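Local coordinates for protein beta-ketoacyl synthase (PDB 4EWG) that probably makes carbon-carbon bonds in fatty acid synthesis as a 3-oxoacyl-[acyl-carrier-protein] synthase, condensing an acyl chain with a carrier-bound extender unit, at residues G75-Y80 / A195-G200; Y109-G114 / P163-C168; V302-T307 / M328-L333; K334-H339 / Y361-N366. One frame throughout, in Å; residues are numbered along the deposited sequence.

Contact 1 of 4, residues G75-Y80 / A195-G200; sequences GRVSMY and AEELSG
V77 and E197 mark the closest approach of the two backbones, with CA atoms 4.8 Å apart, where the first turn of helix 76-92 passes the point at which strand 189-196 gives way to loop. G75 takes the N-cap position, so the amides of R76 and V77 belong to the opening turn, and a carboxylate from the strand end serves both. E197 OE1 accepts the N-H of V77 N at 2.9 Å (152° at the hydrogen), the donor standing above the carboxylate plane. E197 OE2 works through a water, which donates to OE2 at 2.7 Å and accepts from R76 N at 2.8 Å. With CG set between its own backbone N and carbonyl carbon (chi1 77°) and the chain extended beyond, E197 reaches the helix start and crosses V77 at about a right angle. It illustrates how an acid can be placed at helix starts: S115 OG also bonds OE1, and V116 N, opening helix 116-128, bonds OE2. The helix ends would probably favour the charged form.

V77 CG2 packs on A195 CB at 3.7 Å. One turn on, Y80 presents its ring edge to E196 O, which lies near the ring plane, 3.3 Å from CD2. R76 bends at chi3 (83°) to give its NE hydrogen to Y80 OH at 2.7 Å, and E237 is a further partner of that hydroxyl.

Around this junction, A195 bonds through its backbone to G110 of strand 105-110, V77 and A195 both touch T147 of helix 146-154, and Y80 and A195 meet A239 on strand 238-246.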
loop_
_atom_site.group_PDB
_atom_site.type_symbol
_atom_site.label_atom_id
_atom_site.label_comp_id
_atom_site.label_asym_id
_atom_site.label_seq_id
_atom_site.Cartn_x
_atom_site.Cartn_y
_atom_site.Cartn_z
ATOM N N GLY A 75 -2.536 5.215 16.606
ATOM C CA GLY A 75 -1.834 4.352 17.557
ATOM C C GLY A 75 -0.376 4.712 17.476
ATOM O O GLY A 75 -0.039 5.689 16.807
ATOM N N ARG A 76 0.492 3.925 18.104
ATOM C CA ARG A 76 1.891 4.311 18.236
ATOM C C ARG A 76 2.589 4.483 16.894
ATOM O O ARG A 76 3.322 5.451 16.682
ATOM C CB ARG A 76 2.695 3.306 19.079
ATOM C CG ARG A 76 2.533 3.478 20.573
ATOM C CD ARG A 76 3.325 2.468 21.397
ATOM N NE ARG A 76 4.761 2.838 21.600
ATOM C CZ ARG A 76 5.211 3.821 22.421
ATOM N NH1 ARG A 76 4.352 4.600 23.113
ATOM N NH2 ARG A 76 6.533 4.048 22.527
ATOM N N VAL A 77 2.384 3.533 15.993
ATOM C CA VAL A 77 3.107 3.539 14.719
ATOM C C VAL A 77 2.806 4.820 13.935
ATOM O O VAL A 77 3.693 5.397 13.311
ATOM C CB VAL A 77 2.798 2.273 13.879
ATOM C CG1 VAL A 77 1.331 2.234 13.459
ATOM C CG2 VAL A 77 3.707 2.193 12.644
ATOM N N SER A 78 1.562 5.248 13.972
ATOM C CA SER A 78 1.163 6.471 13.309
ATOM C C SER A 78 1.720 7.674 14.071
ATOM O O SER A 78 2.150 8.627 13.466
ATOM C CB SER A 78 -0.367 6.559 13.170
ATOM O OG SER A 78 -0.809 5.707 12.117
ATOM N N MET A 79 1.768 7.598 15.403
ATOM C CA MET A 79 2.444 8.659 16.184
ATOM C C MET A 79 3.928 8.768 15.855
ATOM O O MET A 79 4.452 9.882 15.688
ATOM C CB MET A 79 2.246 8.472 17.671
ATOM C CG MET A 79 0.817 8.679 18.104
ATOM S SD MET A 79 0.636 8.868 19.875
ATOM C CE MET A 79 1.116 7.240 20.487
ATOM N N TYR A 80 4.607 7.632 15.714
ATOM C CA TYR A 80 6.023 7.653 15.282
ATOM C C TYR A 80 6.139 8.316 13.902
ATOM O O TYR A 80 6.981 9.168 13.680
ATOM C CB TYR A 80 6.591 6.261 15.171
ATOM C CG TYR A 80 6.627 5.405 16.438
ATOM C CD1 TYR A 80 6.345 5.910 17.703
ATOM C CD2 TYR A 80 6.965 4.061 16.341
ATOM C CE1 TYR A 80 6.410 5.101 18.833
ATOM C CE2 TYR A 80 7.025 3.250 17.460
ATOM C CZ TYR A 80 6.758 3.775 18.698
ATOM O OH TYR A 80 6.839 2.912 19.803
ATOM N N ALA A 195 7.377 3.190 9.024
ATOM C CA ALA A 195 7.248 3.159 10.486
ATOM C C ALA A 195 6.830 1.779 10.980
ATOM O O ALA A 195 6.292 0.973 10.212
ATOM C CB ALA A 195 6.243 4.200 10.926
ATOM N N GLU A 196 7.103 1.497 12.251
ATOM C CA GLU A 196 6.615 0.300 12.894
ATOM C C GLU A 196 6.591 0.477 14.414
ATOM O O GLU A 196 7.479 1.143 14.991
ATOM C CB GLU A 196 7.485 -0.905 12.563
ATOM C CG GLU A 196 6.692 -2.207 12.600
ATOM C CD GLU A 196 5.875 -2.395 11.322
ATOM O OE1 GLU A 196 4.612 -2.432 11.390
ATOM O OE2 GLU A 196 6.513 -2.501 10.248
ATOM N N GLU A 197 5.586 -0.133 15.060
ATOM C CA GLU A 197 5.545 -0.174 16.509
ATOM C C GLU A 197 5.898 -1.582 16.955
ATOM O O GLU A 197 5.540 -2.524 16.314
ATOM C CB GLU A 197 4.184 0.290 17.038
ATOM C CG GLU A 197 3.036 -0.703 16.946
ATOM C CD GLU A 197 1.672 -0.045 17.250
ATOM O OE1 GLU A 197 1.283 0.929 16.569
ATOM O OE2 GLU A 197 0.968 -0.521 18.133
ATOM N N LEU A 198 6.666 -1.697 18.016
ATOM C CA LEU A 198 7.106 -2.994 18.517
ATOM C C LEU A 198 5.916 -3.666 19.172
ATOM O O LEU A 198 5.209 -3.051 19.970
ATOM C CB LEU A 198 8.247 -2.838 19.541
ATOM C CG LEU A 198 8.863 -4.131 20.133
ATOM C CD1 LEU A 198 9.527 -5.009 19.033
ATOM C CD2 LEU A 198 9.844 -3.820 21.295
ATOM N N SER A 199 5.698 -4.924 18.835
ATOM C CA SER A 199 4.708 -5.726 19.541
ATOM C C SER A 199 5.083 -7.207 19.492
ATOM O O SER A 199 5.912 -7.627 18.684
ATOM C CB SER A 199 3.331 -5.552 18.917
ATOM O OG SER A 199 3.285 -6.202 17.656
ATOM N N GLY A 200 4.442 -7.990 20.353
ATOM C CA GLY A 200 4.656 -9.424 20.372
ATOM C C GLY A 200 4.339 -10.053 19.018
ATOM O O GLY A 200 5.147 -10.783 18.473
HETATM O O HOH W 1 -0.233 1.539 19.306
#

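Contact 2 of 4, residues Y109-G114 / P163-C168; sequences YGSSSG and PTSSAC
T164 N donates to Y109 O at 2.9 Å and 166°, closing the parallel bridge in which Y109 pairs with P163. Two residues on, a side chain takes over from the backbone: S111 N gives its hydrogen to S165 OG at 3.0 Å and 159°, with the hydroxyl anti to the carbonyl carbon of S165 (chi1 -75°), beside its backbone N. A water joins the two bonds, donating to Y109 O at 2.6 Å and to S165 OG at 3.3 Å. The chains run close here. G110 CA lies 3.1 Å from S165 OG, and T164 O and S165 N occupy the place where a side chain on G110 would stand. Further along, S112 OG sits 3.3 Å from A167 CA.

This is the end of a parallel strand pair in the thiolase fold, where the chain leaves strand 161-163 and turns toward helix 170-183. C168 lies there, at a place consistent with the nucleophilic cysteine of this family.

A second shell fixes the hydroxyls. S165 OG also bonds P144 O, T164 OG1 bonds S170 O, S166 OG bonds Q173 OE1, and S112 OG is tied to E196 OE2. Beyond these comes the dimer partner, where Y139 of the second subunit bonds S112 O through its hydroxyl and packs on A167.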
loop_
_atom_site.group_PDB
_atom_site.type_symbol
_atom_site.label_atom_id
_atom_site.label_comp_id
_atom_site.label_asym_id
_atom_site.label_seq_id
_atom_site.Cartn_x
_atom_site.Cartn_y
_atom_site.Cartn_z
ATOM N N TYR A 109 3.885 6.324 2.349
ATOM C CA TYR A 109 4.224 5.759 3.660
ATOM C C TYR A 109 3.607 4.385 3.844
ATOM O O TYR A 109 2.550 4.090 3.276
ATOM C CB TYR A 109 3.667 6.671 4.785
ATOM C CG TYR A 109 4.652 7.053 5.827
ATOM C CD1 TYR A 109 4.914 6.209 6.941
ATOM C CD2 TYR A 109 5.356 8.254 5.732
ATOM C CE1 TYR A 109 5.845 6.575 7.917
ATOM C CE2 TYR A 109 6.283 8.624 6.716
ATOM C CZ TYR A 109 6.526 7.787 7.790
ATOM O OH TYR A 109 7.460 8.162 8.721
ATOM N N GLY A 110 4.234 3.582 4.688
ATOM C CA GLY A 110 3.626 2.337 5.088
ATOM C C GLY A 110 4.257 1.686 6.297
ATOM O O GLY A 110 5.224 2.201 6.868
ATOM N N SER A 111 3.685 0.544 6.673
ATOM C CA SER A 111 4.148 -0.225 7.812
ATOM C C SER A 111 3.730 -1.667 7.611
ATOM O O SER A 111 2.895 -1.951 6.759
ATOM C CB SER A 111 3.537 0.320 9.120
ATOM O OG SER A 111 2.134 0.301 9.080
ATOM N N SER A 112 4.331 -2.577 8.364
ATOM C CA SER A 112 4.012 -4.010 8.254
ATOM C C SER A 112 2.622 -4.272 8.811
ATOM O O SER A 112 1.952 -5.241 8.422
ATOM C CB SER A 112 5.018 -4.892 9.037
ATOM O OG SER A 112 6.358 -4.547 8.728
ATOM N N SER A 113 2.198 -3.411 9.725
ATOM C CA SER A 113 0.991 -3.622 10.467
ATOM C C SER A 113 0.440 -2.304 11.047
ATOM O O SER A 113 1.161 -1.324 11.197
ATOM C CB SER A 113 1.336 -4.612 11.597
ATOM O OG SER A 113 0.322 -4.697 12.541
ATOM N N GLY A 114 -0.851 -2.321 11.384
ATOM C CA GLY A 114 -1.485 -1.278 12.119
ATOM C C GLY A 114 -1.161 -1.379 13.594
ATOM O O GLY A 114 -0.160 -2.001 13.983
ATOM N N PRO A 163 0.202 4.566 -0.764
ATOM C CA PRO A 163 0.349 3.671 0.390
ATOM C C PRO A 163 1.402 2.675 0.018
ATOM O O PRO A 163 1.295 2.087 -1.052
ATOM C CB PRO A 163 -1.069 3.065 0.543
ATOM C CG PRO A 163 -1.633 3.100 -0.829
ATOM C CD PRO A 163 -0.962 4.213 -1.599
ATOM N N THR A 164 2.490 2.593 0.773
ATOM C CA THR A 164 3.534 1.601 0.489
ATOM C C THR A 164 3.702 0.664 1.669
ATOM O O THR A 164 4.781 0.491 2.194
ATOM C CB THR A 164 4.844 2.315 0.178
ATOM O OG1 THR A 164 5.207 3.142 1.288
ATOM C CG2 THR A 164 4.665 3.193 -1.070
ATOM N N SER A 165 2.606 0.082 2.121
ATOM C CA SER A 165 2.686 -0.882 3.237
ATOM C C SER A 165 3.062 -2.258 2.705
ATOM O O SER A 165 2.198 -3.024 2.229
ATOM C CB SER A 165 1.408 -0.913 4.051
ATOM O OG SER A 165 1.326 0.225 4.876
ATOM N N SER A 166 4.370 -2.546 2.745
ATOM C CA SER A 166 4.924 -3.793 2.152
ATOM C C SER A 166 5.938 -4.400 3.104
ATOM O O SER A 166 7.051 -4.777 2.721
ATOM C CB SER A 166 5.565 -3.479 0.803
ATOM O OG SER A 166 6.428 -2.350 0.859
ATOM N N ALA A 167 5.538 -4.506 4.352
ATOM C CA ALA A 167 6.398 -5.010 5.411
ATOM C C ALA A 167 7.736 -4.273 5.395
ATOM O O ALA A 167 7.760 -3.016 5.426
ATOM C CB ALA A 167 6.571 -6.506 5.259
ATOM N N CYS A 168 8.823 -5.028 5.306
ATOM C CA CYS A 168 10.171 -4.513 5.329
ATOM C C CYS A 168 10.517 -3.526 4.211
ATOM O O CYS A 168 11.454 -2.758 4.345
ATOM C CB CYS A 168 11.187 -5.688 5.167
ATOM S SG CYS A 168 10.719 -7.296 5.786
HETATM O O HOH W 2 0.182 2.972 3.510
#

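Contact 3 of 4, residues V302-T307 / M328-L333; sequences VNAHGT and MPISSL
V302 and I330 lie side by side and point the same way, V302 CG1 coming 3.8 Å from I330 CD1, as residues paired across two parallel strands do. The strands, 299-303 and 329-331, belong to a beta-alpha-beta unit whose crossover is helix 310-324, in the C-terminal half of the thiolase fold. The helix covers the face that carries these two side chains: V302 touches F324 and I330 touches T320. A304 extends the apolar row, its CB lying 3.6 Å from I330 CG1.

M328 meets the same valine differently. Bent at chi2 and chi3, its chain crosses V302 at about a right angle and presses CG against V302 CG2 at 3.4 Å, closer than carbons usually pack. Between the backbones, V302 N donates to P329 O at 3.0 Å, nearly straight at 171° and in the plane of the carbonyl. Of the next rungs, S331 N to V302 O is weak because long, at 3.5 Å, and A304 N to S331 O because bent.

N303 and S331 project to the other face. N303 is crossed nearly at right angles by L333, whose CD1 touches ND2, while that amide nitrogen finds its polar partner in Y301 OH. One water links the two segments, donating to N303 OD1 and A304 O and accepting from L333 N. Past the strands, S332 OG stands anti to its own backbone N (chi1 171°) and donates to G306 O at 2.7 Å, tilted 18° from the carbonyl plane.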
loop_
_atom_site.group_PDB
_atom_site.type_symbol
_atom_site.label_atom_id
_atom_site.label_comp_id
_atom_site.label_asym_id
_atom_site.label_seq_id
_atom_site.Cartn_x
_atom_site.Cartn_y
_atom_site.Cartn_z
ATOM N N VAL A 302 27.659 0.362 -0.177
ATOM C CA VAL A 302 26.355 -0.207 -0.075
ATOM C C VAL A 302 25.951 -0.269 1.384
ATOM O O VAL A 302 26.672 -0.840 2.200
ATOM C CB VAL A 302 26.355 -1.615 -0.677
ATOM C CG1 VAL A 302 25.026 -2.321 -0.415
ATOM C CG2 VAL A 302 26.678 -1.530 -2.149
ATOM N N ASN A 303 24.770 0.283 1.700
ATOM C CA ASN A 303 24.102 0.018 2.985
ATOM C C ASN A 303 23.250 -1.219 2.828
ATOM O O ASN A 303 22.173 -1.184 2.241
ATOM C CB ASN A 303 23.257 1.218 3.465
ATOM C CG ASN A 303 22.804 1.084 4.927
ATOM O OD1 ASN A 303 21.603 0.867 5.209
ATOM N ND2 ASN A 303 23.754 1.221 5.867
ATOM N N ALA A 304 23.764 -2.323 3.353
ATOM C CA ALA A 304 23.091 -3.590 3.356
ATOM C C ALA A 304 21.728 -3.527 4.054
ATOM O O ALA A 304 21.441 -2.638 4.857
ATOM C CB ALA A 304 23.968 -4.668 4.016
ATOM N N HIS A 305 20.901 -4.499 3.708
ATOM C CA HIS A 305 19.716 -4.818 4.465
ATOM C C HIS A 305 20.203 -5.490 5.701
ATOM O O HIS A 305 19.873 -5.060 6.809
ATOM C CB HIS A 305 18.815 -5.711 3.630
ATOM C CG HIS A 305 17.437 -5.891 4.180
ATOM N ND1 HIS A 305 16.657 -4.862 4.527
ATOM C CD2 HIS A 305 16.682 -7.039 4.370
ATOM C CE1 HIS A 305 15.472 -5.339 4.975
ATOM N NE2 HIS A 305 15.487 -6.663 4.866
ATOM N N GLY A 306 21.003 -6.553 5.532
ATOM C CA GLY A 306 21.805 -7.113 6.624
ATOM C C GLY A 306 21.037 -7.469 7.878
ATOM O O GLY A 306 21.337 -6.974 8.958
ATOM N N THR A 307 20.040 -8.336 7.716
ATOM C CA THR A 307 19.114 -8.708 8.793
ATOM C C THR A 307 19.699 -9.650 9.835
ATOM O O THR A 307 19.185 -9.726 10.940
ATOM C CB THR A 307 17.886 -9.437 8.228
ATOM O OG1 THR A 307 18.320 -10.643 7.592
ATOM C CG2 THR A 307 17.149 -8.611 7.226
ATOM N N MET A 328 33.485 -4.075 -2.813
ATOM C CA MET A 328 32.452 -3.134 -2.341
ATOM C C MET A 328 32.407 -3.043 -0.825
ATOM O O MET A 328 32.173 -4.055 -0.138
ATOM C CB MET A 328 31.076 -3.522 -2.883
ATOM C CG MET A 328 29.922 -2.668 -2.351
ATOM S SD MET A 328 30.113 -0.914 -2.734
ATOM C CE MET A 328 29.713 -0.844 -4.469
ATOM N N PRO A 329 32.624 -1.838 -0.287
ATOM C CA PRO A 329 32.386 -1.642 1.148
ATOM C C PRO A 329 30.902 -1.741 1.462
ATOM O O PRO A 329 30.061 -1.205 0.707
ATOM C CB PRO A 329 32.910 -0.227 1.412
ATOM C CG PRO A 329 33.840 0.057 0.269
ATOM C CD PRO A 329 33.207 -0.630 -0.906
ATOM N N ILE A 330 30.584 -2.414 2.558
ATOM C CA ILE A 330 29.208 -2.686 2.919
ATOM C C ILE A 330 29.125 -2.809 4.425
ATOM O O ILE A 330 30.076 -3.247 5.069
ATOM C CB ILE A 330 28.712 -3.996 2.211
ATOM C CG1 ILE A 330 27.234 -4.272 2.465
ATOM C CG2 ILE A 330 29.527 -5.202 2.649
ATOM C CD1 ILE A 330 26.612 -5.254 1.471
ATOM N N SER A 331 28.009 -2.365 4.996
ATOM C CA SER A 331 27.701 -2.629 6.413
ATOM C C SER A 331 26.197 -2.517 6.673
ATOM O O SER A 331 25.440 -2.029 5.834
ATOM C CB SER A 331 28.485 -1.702 7.352
ATOM O OG SER A 331 28.064 -0.370 7.230
ATOM N N SER A 332 25.785 -3.006 7.841
ATOM C CA SER A 332 24.377 -3.123 8.219
ATOM C C SER A 332 24.118 -2.362 9.481
ATOM O O SER A 332 24.687 -2.684 10.517
ATOM C CB SER A 332 24.024 -4.583 8.449
ATOM O OG SER A 332 22.741 -4.700 9.008
ATOM N N LEU A 333 23.250 -1.351 9.401
ATOM C CA LEU A 333 22.851 -0.578 10.565
ATOM C C LEU A 333 21.938 -1.373 11.482
ATOM O O LEU A 333 21.677 -0.960 12.608
ATOM C CB LEU A 333 22.152 0.722 10.115
ATOM C CG LEU A 333 23.088 1.744 9.456
ATOM C CD1 LEU A 333 22.338 2.852 8.734
ATOM C CD2 LEU A 333 24.094 2.305 10.462
HETATM O O HOH W 3 21.501 -1.113 7.093
#

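Contact 4 of 4, residues K334-H339 / Y361-N366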
loop_
_atom_site.group_PDB
_atom_site.type_symbol
_atom_site.label_atom_id
_atom_site.label_comp_id
_atom_site.label_asym_id
_atom_site.label_seq_id
_atom_site.Cartn_x
_atom_site.Cartn_y
_atom_site.Cartn_z
ATOM N N LYS A 334 21.402 -2.500 10.983
ATOM C CA LYS A 334 20.553 -3.394 11.818
ATOM C C LYS A 334 21.360 -4.025 12.934
ATOM O O LYS A 334 20.808 -4.499 13.917
ATOM C CB LYS A 334 19.870 -4.487 10.966
ATOM C CG LYS A 334 18.944 -3.939 9.858
ATOM C CD LYS A 334 18.076 -5.027 9.239
ATOM C CE LYS A 334 17.063 -4.472 8.248
ATOM N NZ LYS A 334 17.595 -3.704 7.094
ATOM N N SER A 335 22.684 -4.022 12.793
ATOM C CA SER A 335 23.566 -4.412 13.887
ATOM C C SER A 335 23.450 -3.501 15.115
ATOM O O SER A 335 23.857 -3.904 16.222
ATOM C CB SER A 335 25.031 -4.449 13.416
ATOM O OG SER A 335 25.576 -3.141 13.188
ATOM N N TYR A 336 22.943 -2.277 14.928
ATOM C CA TYR A 336 22.748 -1.321 16.030
ATOM C C TYR A 336 21.329 -1.260 16.501
ATOM O O TYR A 336 21.066 -1.380 17.697
ATOM C CB TYR A 336 23.121 0.102 15.609
ATOM C CG TYR A 336 24.557 0.283 15.306
ATOM C CD1 TYR A 336 25.044 -0.028 14.055
ATOM C CD2 TYR A 336 25.437 0.784 16.259
ATOM C CE1 TYR A 336 26.368 0.125 13.753
ATOM C CE2 TYR A 336 26.773 0.964 15.958
ATOM C CZ TYR A 336 27.219 0.615 14.687
ATOM O OH TYR A 336 28.511 0.753 14.331
ATOM N N VAL A 337 20.414 -1.025 15.566
ATOM C CA VAL A 337 19.005 -0.789 15.901
ATOM C C VAL A 337 18.111 -1.995 15.627
ATOM O O VAL A 337 16.882 -1.917 15.800
ATOM C CB VAL A 337 18.439 0.456 15.165
ATOM C CG1 VAL A 337 19.229 1.676 15.578
ATOM C CG2 VAL A 337 18.463 0.286 13.655
ATOM N N GLY A 338 18.707 -3.115 15.215
ATOM C CA GLY A 338 17.914 -4.270 14.843
ATOM C C GLY A 338 17.221 -4.081 13.496
ATOM O O GLY A 338 17.538 -3.136 12.737
ATOM N N HIS A 339 16.276 -4.973 13.198
ATOM C CA HIS A 339 15.462 -4.891 12.002
ATOM C C HIS A 339 14.226 -4.113 12.359
ATOM O O HIS A 339 13.328 -4.627 13.026
ATOM C CB HIS A 339 15.093 -6.287 11.529
ATOM C CG HIS A 339 14.411 -6.310 10.216
ATOM N ND1 HIS A 339 13.834 -5.227 9.691
ATOM C CD2 HIS A 339 14.215 -7.347 9.298
ATOM C CE1 HIS A 339 13.285 -5.555 8.506
ATOM N NE2 HIS A 339 13.525 -6.845 8.274
ATOM N N TYR A 361 31.568 6.007 7.734
ATOM C CA TYR A 361 30.673 4.873 7.525
ATOM C C TYR A 361 30.811 3.869 8.662
ATOM O O TYR A 361 31.861 3.231 8.844
ATOM C CB TYR A 361 30.938 4.234 6.151
ATOM C CG TYR A 361 30.536 5.127 4.977
ATOM C CD1 TYR A 361 31.348 6.179 4.576
ATOM C CD2 TYR A 361 29.343 4.920 4.283
ATOM C CE1 TYR A 361 30.988 7.001 3.519
ATOM C CE2 TYR A 361 28.975 5.735 3.214
ATOM C CZ TYR A 361 29.801 6.776 2.838
ATOM O OH TYR A 361 29.461 7.603 1.777
ATOM N N ALA A 362 29.732 3.720 9.419
ATOM C CA ALA A 362 29.714 2.851 10.593
ATOM C C ALA A 362 29.998 1.382 10.228
ATOM O O ALA A 362 29.576 0.885 9.185
ATOM C CB ALA A 362 28.383 2.970 11.338
ATOM N N PRO A 363 30.713 0.687 11.090
ATOM C CA PRO A 363 30.944 -0.720 10.831
ATOM C C PRO A 363 29.712 -1.521 11.213
ATOM O O PRO A 363 28.877 -1.038 11.994
ATOM C CB PRO A 363 32.075 -1.041 11.800
ATOM C CG PRO A 363 31.774 -0.204 12.985
ATOM C CD PRO A 363 31.190 1.077 12.425
ATOM N N THR A 364 29.609 -2.735 10.713
ATOM C CA THR A 364 28.626 -3.683 11.263
ATOM C C THR A 364 29.105 -4.137 12.650
ATOM O O THR A 364 30.163 -4.741 12.793
ATOM C CB THR A 364 28.414 -4.899 10.344
ATOM O OG1 THR A 364 27.950 -4.449 9.073
ATOM C CG2 THR A 364 27.392 -5.866 10.932
ATOM N N LEU A 365 28.315 -3.794 13.664
ATOM C CA LEU A 365 28.544 -4.214 15.060
ATOM C C LEU A 365 28.438 -5.726 15.174
ATOM O O LEU A 365 27.661 -6.358 14.438
ATOM C CB LEU A 365 27.501 -3.574 15.968
ATOM C CG LEU A 365 27.983 -2.710 17.120
ATOM C CD1 LEU A 365 28.814 -1.503 16.631
ATOM C CD2 LEU A 365 26.796 -2.254 17.955
ATOM N N ASN A 366 29.239 -6.299 16.074
ATOM C CA ASN A 366 29.242 -7.739 16.362
ATOM C C ASN A 366 29.535 -8.635 15.126
ATOM O O ASN A 366 29.026 -9.762 15.021
ATOM C CB ASN A 366 27.938 -8.160 17.047
ATOM C CG ASN A 366 27.882 -7.746 18.521
ATOM O OD1 ASN A 366 28.784 -8.051 19.305
ATOM N ND2 ASN A 366 26.817 -7.093 18.905
HETATM O O HOH W 4 24.265 -6.275 17.545
#
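S335 meets L365 at the start of the short helix 334-337. Its OG accepts the N-H of L365 N at 2.9 Å and 147°, while L365 CB presses on the same oxygen. The hydroxyl lies between the backbone N and the carbonyl carbon of S335 (chi1 72°), and it also bonds S332 O three residues earlier, so helix start and loop share one oxygen. CB of S335 rests 3.7 Å from T364 CG2. The carbonyl of S335 is linked to the loop as well, by a water that donates to S335 O at 2.7 Å and accepts from N366 ND2.

Y336 comes next, and its ring reaches the loop. L365 crosses it at about a right angle and lays CD2 over one face, a CH-pi contact 4.1 Å from the ring centroid. L365 CD1 comes 3.3 Å from Y336 CE2. The phenol tip donates from Y336 OH to P363 O at 3.0 Å, with the carbonyl oxygen near the ring plane, and A362 CB lies 3.7 Å from Y336 OH. One tyrosine thus contacts A362, P363 and L365.

G338 then ends the helix with positive phi. The helix follows strand 329-331 directly, and K334 forms a salt bridge with E348 of helix 344-358. The loop leaves strand 360-361, bonds I380 through the backbone of T364, and leads toward strand 378-379 at the sheet margin.

Contacts 1 and 2 form one cluster and contacts 3 and 4 another, with centres 11 Å and 9 Å apart within each. In the first, neighbouring strands 189-196 and 105-110 put both contacts in one sheet; in the second, S331 OG bonds A362 O at 2.8 Å and H305 O bonds K334 NZ at 2.7 Å. Contacts 2 and 3 lie on opposite sides of the chain's centre, about 22 Å between centres, yet their loops converge. C168 SG of contact 2 comes 3.8 Å from H339 NE2 of contact 4, and H339 meets H305 edge-to-face, an arrangement consistent with the family's Cys-His-His active site. H249, a calcium site of this protein not occupied in this chain, lies away from all four.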